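Local coordinates for Phthiocerol/phenolphthiocerol synthesis polyketide synthase type I PpsC (Mycobacterium tuberculosis, PDB 5NJI), which probably dehydrates beta-hydroxyacyl intermediates to trans-enoyl chains through its dehydratase domain during phthiocerol and phenolphthiocerol assembly by a type I polyketide synthase, at residues Pro30-Val34 against Trp46-Leu50; Leu224-Met229 against Asp275-Gly279. The protein carries 1 engineered substitution. All blocks are in the same frame, centred on the assembly; numbering follows the deposited sequence.

Contact 1. Residues Pro30-Val34 against Trp46-Leu50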
loop_
_atom_site.group_PDB
_atom_site.type_symbol
_atom_site.label_atom_id
_atom_site.label_comp_id
_atom_site.label_asym_id
_atom_site.label_seq_id
_atom_site.Cartn_x
_atom_site.Cartn_y
_atom_site.Cartn_z
ATOM N N PRO A 30 -1.370 10.730 -11.138
ATOM C CA PRO A 30 -1.586 11.795 -10.146
ATOM C C PRO A 30 -0.647 11.746 -8.960
ATOM O O PRO A 30 -0.526 12.765 -8.270
ATOM C CB PRO A 30 -3.034 11.574 -9.702
ATOM C CG PRO A 30 -3.268 10.138 -9.947
ATOM C CD PRO A 30 -2.526 9.822 -11.206
ATOM N N LEU A 31 0.018 10.622 -8.695
ATOM C CA LEU A 31 0.966 10.539 -7.586
ATOM C C LEU A 31 2.410 10.607 -8.057
ATOM O O LEU A 31 3.249 11.218 -7.389
ATOM C CB LEU A 31 0.755 9.247 -6.782
ATOM C CG LEU A 31 -0.670 9.037 -6.266
ATOM C CD1 LEU A 31 -0.807 7.694 -5.532
ATOM C CD2 LEU A 31 -1.075 10.202 -5.379
ATOM N N LEU A 32 2.706 10.020 -9.210
ATOM C CA LEU A 32 4.071 9.991 -9.720
ATOM C C LEU A 32 4.413 11.274 -10.449
ATOM O O LEU A 32 5.524 11.808 -10.292
ATOM C CB LEU A 32 4.240 8.790 -10.648
ATOM C CG LEU A 32 5.566 8.677 -11.400
ATOM C CD1 LEU A 32 6.708 8.344 -10.460
ATOM C CD2 LEU A 32 5.481 7.660 -12.502
ATOM N N GLY A 33 3.490 11.777 -11.251
ATOM C CA GLY A 33 3.723 13.029 -11.939
ATOM C C GLY A 33 4.427 12.833 -13.264
ATOM O O GLY A 33 4.445 11.747 -13.850
ATOM N N VAL A 34 5.041 13.915 -13.730
ATOM C CA VAL A 34 5.638 13.966 -15.060
ATOM C C VAL A 34 7.147 13.776 -14.940
ATOM O O VAL A 34 7.789 14.282 -14.008
ATOM C CB VAL A 34 5.280 15.284 -15.776
ATOM C CG1 VAL A 34 5.535 16.470 -14.879
ATOM C CG2 VAL A 34 6.039 15.405 -17.098
ATOM N N TRP A 46 10.897 12.313 -11.616
ATOM C CA TRP A 46 9.528 12.790 -11.734
ATOM C C TRP A 46 9.226 13.772 -10.613
ATOM O O TRP A 46 9.789 13.675 -9.518
ATOM C CB TRP A 46 8.504 11.644 -11.622
ATOM C CG TRP A 46 8.573 10.539 -12.643
ATOM C CD1 TRP A 46 7.724 10.359 -13.695
ATOM C CD2 TRP A 46 9.498 9.435 -12.684
ATOM N NE1 TRP A 46 8.057 9.220 -14.387
ATOM C CE2 TRP A 46 9.139 8.637 -13.790
ATOM C CE3 TRP A 46 10.583 9.041 -11.894
ATOM C CZ2 TRP A 46 9.826 7.468 -14.124
ATOM C CZ3 TRP A 46 11.268 7.872 -12.235
ATOM C CH2 TRP A 46 10.888 7.109 -13.339
ATOM N N GLU A 47 8.304 14.694 -10.882
ATOM C CA GLU A 47 7.755 15.578 -9.864
ATOM C C GLU A 47 6.241 15.574 -9.944
ATOM O O GLU A 47 5.661 15.677 -11.030
ATOM C CB GLU A 47 8.241 17.026 -10.017
ATOM C CG GLU A 47 9.715 17.207 -9.752
ATOM C CD GLU A 47 10.116 18.681 -9.817
ATOM O OE1 GLU A 47 9.209 19.532 -9.980
ATOM O OE2 GLU A 47 11.325 18.982 -9.709
ATOM N N SER A 48 5.595 15.493 -8.789
ATOM C CA SER A 48 4.144 15.591 -8.745
ATOM C C SER A 48 3.769 16.604 -7.686
ATOM O O SER A 48 4.440 16.724 -6.666
ATOM C CB SER A 48 3.465 14.262 -8.413
ATOM O OG SER A 48 3.829 13.819 -7.116
ATOM N N GLU A 49 2.685 17.325 -7.931
ATOM C CA GLU A 49 2.175 18.272 -6.954
ATOM C C GLU A 49 1.092 17.558 -6.167
ATOM O O GLU A 49 0.097 17.106 -6.742
ATOM C CB GLU A 49 1.636 19.535 -7.621
ATOM C CG GLU A 49 2.685 20.280 -8.434
ATOM C CD GLU A 49 2.122 21.491 -9.154
ATOM O OE1 GLU A 49 1.432 22.306 -8.504
ATOM O OE2 GLU A 49 2.365 21.625 -10.371
ATOM N N LEU A 50 1.310 17.419 -4.874
ATOM C CA LEU A 50 0.329 16.834 -3.971
ATOM C C LEU A 50 -0.287 17.929 -3.110
ATOM O O LEU A 50 0.349 18.941 -2.811
ATOM C CB LEU A 50 0.957 15.773 -3.072
ATOM C CG LEU A 50 1.729 14.646 -3.743
ATOM C CD1 LEU A 50 2.187 13.669 -2.671
ATOM C CD2 LEU A 50 0.874 13.977 -4.786
HETATM O O HOH W 1 -0.732 15.371 -8.745
#

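Contact 2. Residues Leu224-Met229 against Asp275-Gly279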
loop_
_atom_site.group_PDB
_atom_site.type_symbol
_atom_site.label_atom_id
_atom_site.label_comp_id
_atom_site.label_asym_id
_atom_site.label_seq_id
_atom_site.Cartn_x
_atom_site.Cartn_y
_atom_site.Cartn_z
ATOM N N LEU A 224 -1.418 -0.360 -9.326
ATOM C CA LEU A 224 -1.865 -0.965 -8.049
ATOM C C LEU A 224 -2.655 0.102 -7.291
ATOM O O LEU A 224 -2.193 1.150 -7.201
ATOM C CB LEU A 224 -0.593 -1.392 -7.195
ATOM C CG LEU A 224 -0.587 -2.097 -5.831
ATOM C CD1 LEU A 224 -1.357 -3.408 -5.890
ATOM C CD2 LEU A 224 0.813 -2.329 -5.235
ATOM N N HIS A 225 -3.847 -0.022 -7.122
ATOM C CA HIS A 225 -4.701 1.003 -6.517
ATOM C C HIS A 225 -4.324 1.106 -5.000
ATOM O O HIS A 225 -4.573 0.221 -4.311
ATOM C CB HIS A 225 -6.238 0.725 -6.688
ATOM C CG HIS A 225 -7.106 1.925 -6.440
ATOM N ND1 HIS A 225 -6.973 2.717 -5.334
ATOM C CD2 HIS A 225 -8.081 2.502 -7.186
ATOM C CE1 HIS A 225 -7.824 3.718 -5.403
ATOM N NE2 HIS A 225 -8.511 3.607 -6.515
ATOM N N PRO A 226 -3.745 2.211 -4.553
ATOM C CA PRO A 226 -3.305 2.313 -3.183
ATOM C C PRO A 226 -4.426 2.107 -2.124
ATOM O O PRO A 226 -4.234 1.608 -1.093
ATOM C CB PRO A 226 -2.742 3.753 -3.088
ATOM C CG PRO A 226 -2.454 4.142 -4.433
ATOM C CD PRO A 226 -3.334 3.377 -5.345
ATOM N N VAL A 227 -5.606 2.600 -2.442
ATOM C CA VAL A 227 -6.667 2.543 -1.410
ATOM C C VAL A 227 -7.063 1.090 -1.226
ATOM O O VAL A 227 -7.269 0.578 -0.213
ATOM C CB VAL A 227 -7.954 3.370 -1.765
ATOM C CG1 VAL A 227 -9.011 3.228 -0.735
ATOM C CG2 VAL A 227 -7.561 4.800 -2.067
ATOM N N MET A 228 -7.174 0.399 -2.346
ATOM C CA MET A 228 -7.406 -1.056 -2.304
ATOM C C MET A 228 -6.322 -2.105 -1.493
ATOM O O MET A 228 -6.575 -2.838 -0.670
ATOM C CB MET A 228 -7.735 -1.743 -3.675
ATOM C CG MET A 228 -8.380 -3.086 -3.570
ATOM S SD MET A 228 -10.132 -2.778 -3.164
ATOM C CE MET A 228 -10.969 -4.256 -3.578
ATOM N N MET A 229 -5.080 -1.717 -1.785
ATOM C CA MET A 229 -3.964 -2.302 -1.083
ATOM C C MET A 229 -4.101 -1.941 0.432
ATOM O O MET A 229 -3.950 -2.756 1.240
ATOM C CB MET A 229 -2.564 -1.884 -1.566
ATOM C CG MET A 229 -1.448 -2.485 -0.755
ATOM S SD MET A 229 0.068 -2.147 -1.624
ATOM C CE MET A 229 1.234 -2.727 -0.446
ATOM N N ASP A 275 -5.747 -6.581 -11.832
ATOM C CA ASP A 275 -6.355 -5.344 -11.353
ATOM C C ASP A 275 -6.937 -5.575 -9.962
ATOM O O ASP A 275 -7.974 -6.234 -9.811
ATOM C CB ASP A 275 -7.421 -4.879 -12.343
ATOM C CG ASP A 275 -8.149 -3.624 -11.890
ATOM O OD1 ASP A 275 -7.882 -3.117 -10.779
ATOM O OD2 ASP A 275 -9.000 -3.125 -12.655
ATOM N N ILE A 276 -6.277 -5.028 -8.931
ATOM C CA ILE A 276 -6.687 -5.345 -7.570
ATOM C C ILE A 276 -8.014 -4.705 -7.186
ATOM O O ILE A 276 -8.607 -5.107 -6.177
ATOM C CB ILE A 276 -5.564 -5.009 -6.559
ATOM C CG1 ILE A 276 -5.299 -3.524 -6.442
ATOM C CG2 ILE A 276 -4.261 -5.712 -6.948
ATOM C CD1 ILE A 276 -4.553 -3.159 -5.135
ATOM N N THR A 277 -8.542 -3.771 -7.985
ATOM C CA THR A 277 -9.867 -3.246 -7.674
ATOM C C THR A 277 -10.957 -4.281 -7.883
ATOM O O THR A 277 -12.088 -4.039 -7.454
ATOM C CB THR A 277 -10.230 -2.002 -8.501
ATOM O OG1 THR A 277 -10.315 -2.321 -9.892
ATOM C CG2 THR A 277 -9.225 -0.876 -8.288
ATOM N N ARG A 278 -10.642 -5.419 -8.513
ATOM C CA ARG A 278 -11.568 -6.546 -8.583
ATOM C C ARG A 278 -11.532 -7.409 -7.333
ATOM O O ARG A 278 -12.221 -8.434 -7.278
ATOM C CB ARG A 278 -11.257 -7.412 -9.809
ATOM C CG ARG A 278 -11.454 -6.696 -11.149
ATOM C CD ARG A 278 -11.441 -7.659 -12.354
ATOM N NE ARG A 278 -10.121 -8.230 -12.644
ATOM C CZ ARG A 278 -9.725 -9.462 -12.306
ATOM N NH1 ARG A 278 -10.538 -10.283 -11.653
ATOM N NH2 ARG A 278 -8.506 -9.884 -12.621
ATOM N N GLY A 279 -10.718 -7.062 -6.340
ATOM C CA GLY A 279 -10.618 -7.899 -5.166
ATOM C C GLY A 279 -11.865 -7.816 -4.313
ATOM O O GLY A 279 -12.417 -6.739 -4.085
HETATM O O HOH W 2 -5.452 -1.491 -9.372
#

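Contact 1. Residues Pro30-Val34 against Trp46-Leu50
Val34 and Glu47 form the one regular strand pair here, an antiparallel hydrogen-bonded pair in which Val34 N gives to Glu47 O (3.3 Å) and Glu47 N gives to Val34 O (3.2 Å). Gly33, on positive phi and without a side chain, lets the backbones close in: its CA lies 4.1 Å from Ser48 CA and makes a CA-H...O contact with Glu47 O.

Upstream, a hydroxyl and a water do the polar work. Ser48 has OG between its backbone N and carbonyl carbon (chi1 63°), which aims the hydroxyl at Leu31 O, 2.7 Å away; OG stands 46° out of the plane of that carbonyl. A water donates to both Pro30 O and Glu49 O.

The apolar part is a CH-pi contact: Leu32 CD1 sits over one face of Trp46, 3.8 Å from the centroid of the five-membered ring, while Leu32 CD2 lies 3.6 Å from Trp46 NE1. That nitrogen is hydrogen-bonded to Asp83 OD2 on helix 70-84, and the indole also packs on Ala80. Farther along, Leu31 CD2 meets Leu50 CD2 more loosely.

Backbone N-H, serine hydroxyl and water thus serve Val34 O, Leu31 O and Pro30 O in turn, so the loop follows strand 44-50 without continuous strand pairing.

Contact 2. Residues Leu224-Met229 against Asp275-Gly279
The HPxxxD motif of polyketide synthase dehydratases opens helix 226-234, and its His225 and Met228 turn toward the 3-10 turn at Ile276-Arg278. The contact therefore joins the start of helix 226-234, in what the family makes a double-hotdog fold, to the loop between strands 262-272 and 281-289, by apolar packing with no direct hydrogen bond across.

Ile276 is the wedge. Its CG1 stands between the backbone N and carbonyl carbon (chi1 67°), and the extended branch carries CD1 into the helix start, 3.5 Å from His225 O and 3.7 Å from Met229 N. These two atoms belong to the first helical bond, Met229 N to His225 O, so the methyl lies against the opening turn. Leu224 CD1 and Met228 CB add to the enclosure of Ile276 CD1; both residues have two deposited conformers, so the fine detail of their packing is doubtful.

Beside it, Thr277 CG2 lies 3.7 Å from both His225 CB and His225 CD2, its side chain at about a right angle to the histidine's. The imidazole is well fixed: ND1 caps the helix by accepting from Val227 N (3.2 Å, within 9° of the ring plane), NE2 bonds Ala215 O, and Phe222 packs edge-to-face.

An Asx turn shapes the other segment. Thr277 N (2.9 Å) and Thr277 OG1 (2.7 Å) both donate to Asp275 OD1 from the same face of the carboxylate, and a water donating to that oxygen also accepts a weak bond from His225 N.

How the contacts relate
Contact 1 closes before contact 2 opens along the chain, and their centres lie about 20 Å apart, contact 1 toward the periphery and contact 2 nearer the middle. They come from separate regions of the sequence, consistent with the two halves of a double-hotdog dehydratase. Helix 70-84 reaches both: Leu31, Leu32 and Trp46 pack on it from contact 1, and Leu224, Pro226 and Met229 from contact 2. The two meet directly where Leu31 CD1 packs on Pro226 CG, 4.1 Å away. The bound dodecenoyl-CoA lies about 12 Å from the Leu50 side chain and about 9 Å from that of Met229, so neither contact touches the ligand directly at these residues.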